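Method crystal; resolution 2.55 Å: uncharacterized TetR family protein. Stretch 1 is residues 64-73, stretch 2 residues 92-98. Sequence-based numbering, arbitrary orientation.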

# COMPACT_ATOMS: atom_id res chain seq x y z
N GLN A 64 0.28 14.75 -10.12
CA GLN A 64 0.56 15.92 -9.29
C GLN A 64 1.13 15.48 -7.95
O GLN A 64 2.15 16.01 -7.50
CB GLN A 64 -0.69 16.77 -9.05
CG GLN A 64 -0.56 17.66 -7.81
CD GLN A 64 -1.32 18.97 -7.92
OE1 GLN A 64 -1.44 19.56 -9.01
NE2 GLN A 64 -1.84 19.44 -6.79
N ALA A 65 0.47 14.53 -7.30
CA ALA A 65 1.03 13.92 -6.11
C ALA A 65 2.48 13.54 -6.40
O ALA A 65 3.40 14.08 -5.79
CB ALA A 65 0.25 12.69 -5.70
N ASN A 66 2.67 12.63 -7.36
CA ASN A 66 4.00 12.26 -7.85
C ASN A 66 4.97 13.43 -8.05
O ASN A 66 6.15 13.30 -7.76
CB ASN A 66 3.92 11.45 -9.15
CG ASN A 66 3.60 10.00 -8.92
OD1 ASN A 66 3.57 9.53 -7.78
ND2 ASN A 66 3.35 9.26 -10.01
N GLU A 67 4.50 14.58 -8.53
CA GLU A 67 5.39 15.73 -8.70
C GLU A 67 5.68 16.47 -7.39
O GLU A 67 6.72 17.11 -7.24
CB GLU A 67 4.86 16.68 -9.78
CG GLU A 67 4.90 16.07 -11.17
CD GLU A 67 4.18 16.91 -12.22
OE1 GLU A 67 4.12 16.47 -13.39
OE2 GLU A 67 3.67 18.01 -11.88
N GLY A 68 4.76 16.36 -6.43
CA GLY A 68 4.95 16.95 -5.12
C GLY A 68 6.09 16.31 -4.34
O GLY A 68 6.93 17.02 -3.76
N PHE A 69 6.12 14.98 -4.33
CA PHE A 69 7.19 14.21 -3.70
C PHE A 69 8.55 14.43 -4.39
O PHE A 69 9.58 14.59 -3.72
CB PHE A 69 6.81 12.72 -3.67
CG PHE A 69 7.91 11.80 -3.16
CD1 PHE A 69 8.13 11.66 -1.79
CD2 PHE A 69 8.70 11.08 -4.05
CE1 PHE A 69 9.13 10.80 -1.32
CE2 PHE A 69 9.69 10.24 -3.60
CZ PHE A 69 9.91 10.10 -2.23
N ALA A 70 8.55 14.43 -5.72
CA ALA A 70 9.77 14.66 -6.51
C ALA A 70 10.32 16.05 -6.25
O ALA A 70 11.45 16.36 -6.63
CB ALA A 70 9.52 14.45 -8.01
N ARG A 71 9.52 16.89 -5.61
CA ARG A 71 9.93 18.24 -5.26
C ARG A 71 10.50 18.28 -3.85
O ARG A 71 11.24 19.20 -3.49
CB ARG A 71 8.78 19.24 -5.45
CG ARG A 71 8.78 19.88 -6.84
CD ARG A 71 7.43 20.48 -7.22
NE ARG A 71 6.63 20.84 -6.06
CZ ARG A 71 5.34 20.56 -5.91
NH1 ARG A 71 4.70 20.93 -4.80
NH2 ARG A 71 4.68 19.91 -6.87
N VAL A 72 10.15 17.27 -3.04
CA VAL A 72 10.80 17.04 -1.75
C VAL A 72 12.19 16.46 -2.01
O VAL A 72 13.18 16.82 -1.38
CB VAL A 72 10.02 16.02 -0.93
CG1 VAL A 72 10.71 15.79 0.43
CG2 VAL A 72 8.57 16.44 -0.78
N VAL A 73 12.23 15.55 -2.97
CA VAL A 73 13.45 14.88 -3.38
C VAL A 73 14.41 15.88 -3.99
O VAL A 73 15.57 16.00 -3.56
CB VAL A 73 13.13 13.80 -4.43
CG1 VAL A 73 14.39 13.41 -5.21
CG2 VAL A 73 12.50 12.61 -3.77
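Stretch 2, residues 92-98: RVLGEWL

The most distinctive feature of this contact is the way the Trp97 indole receives Phe69 on one face. Phe69 CD1 lies 3.3 Å from Trp97 CD2, and the centroids of the phenyl ring and the five-membered indole ring are 4.6 Å apart with planes at 71°, which defines an edge-to-face pair with Phe69 supplying the edge. The backbone end of the same side chain adds a CH-pi contact: Phe69 CB stands 3.5 Å from the centroid of the Trp97 six-membered ring, 15° off the ring normal, so both rings of the indole are engaged.

Residues 92-98 are helical, as are residues 64-73, and both helices begin earlier in the chain. Their N-to-C directions make an angle of 138°, an oblique antiparallel crossing, and the axes approach to 9.7 Å. The register agrees with the reversed direction: Phe69 CA is 6.4 Å from Trp97 CA, whereas Val72 CA is 6.2 Å from Val93 CA.

Trp97, with chi1 at 180° (t), acts as a knob in the hole formed by Ala65, Gly68, Phe69 and Val72. At Gly68 the backbone itself lines the hole, with Gly68 C 4.1 Å from Trp97 CZ3; Ala65 O lies 4.0 Å from Trp97 CH2, and Val72 CG2 is 4.3 Å from Trp97 CE3.

One helical turn before Trp97, Val93 also points toward stretch 1. Its CG1 packs 3.7 Å from Phe69 CE1 and 3.8 Å from Val72 CG1, making a second apolar cluster. Val72 CG1 additionally approaches the backbone at Val93 O (3.6 Å), and Glu96 OE1 lies 3.6 Å from Val72 CG1. No hydrogen bond crosses between the stretches; the 377 Å² buried, both sides summed, reflects predominantly apolar and aromatic packing.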

# COMPACT_ATOMS: atom_id res chain seq x y z
N ARG A 92 15.10 12.06 5.96
CA ARG A 92 14.61 13.44 5.97
C ARG A 92 13.66 13.75 4.80
O ARG A 92 12.77 14.58 4.93
CB ARG A 92 15.78 14.43 6.02
N VAL A 93 13.84 13.08 3.66
CA VAL A 93 12.84 13.18 2.60
C VAL A 93 11.52 12.59 3.09
O VAL A 93 10.47 13.21 3.00
CB VAL A 93 13.30 12.48 1.31
CG1 VAL A 93 12.09 12.21 0.41
CG2 VAL A 93 14.36 13.33 0.59
N LEU A 94 11.60 11.38 3.63
CA LEU A 94 10.45 10.76 4.26
C LEU A 94 9.85 11.60 5.40
O LEU A 94 8.63 11.69 5.51
CB LEU A 94 10.82 9.37 4.79
CG LEU A 94 10.74 8.22 3.80
CD1 LEU A 94 10.38 6.95 4.56
CD2 LEU A 94 9.71 8.53 2.72
N GLY A 95 10.69 12.20 6.23
CA GLY A 95 10.21 13.06 7.31
C GLY A 95 9.37 14.22 6.77
O GLY A 95 8.35 14.57 7.34
N GLU A 96 9.80 14.80 5.65
CA GLU A 96 9.05 15.90 5.04
C GLU A 96 7.78 15.41 4.35
O GLU A 96 6.69 15.88 4.66
CB GLU A 96 9.93 16.65 4.04
CG GLU A 96 11.09 17.35 4.70
CD GLU A 96 12.07 17.93 3.70
OE1 GLU A 96 11.64 18.43 2.64
OE2 GLU A 96 13.28 17.89 3.98
N TRP A 97 7.94 14.48 3.41
CA TRP A 97 6.82 13.88 2.68
C TRP A 97 5.67 13.46 3.59
O TRP A 97 4.53 13.33 3.14
CB TRP A 97 7.33 12.66 1.90
CG TRP A 97 6.30 11.91 1.09
CD1 TRP A 97 6.00 10.58 1.19
CD2 TRP A 97 5.48 12.43 0.03
NE1 TRP A 97 5.04 10.24 0.26
CE2 TRP A 97 4.70 11.36 -0.46
CE3 TRP A 97 5.31 13.70 -0.54
CZ2 TRP A 97 3.78 11.51 -1.50
CZ3 TRP A 97 4.39 13.85 -1.57
CH2 TRP A 97 3.64 12.77 -2.04
N LEU A 98 5.97 13.25 4.86
CA LEU A 98 4.95 12.83 5.82
C LEU A 98 4.48 13.97 6.75
O LEU A 98 3.28 14.18 6.92
CB LEU A 98 5.41 11.58 6.60
CG LEU A 98 5.75 10.32 5.76
CD1 LEU A 98 6.65 9.37 6.54
CD2 LEU A 98 4.51 9.59 5.23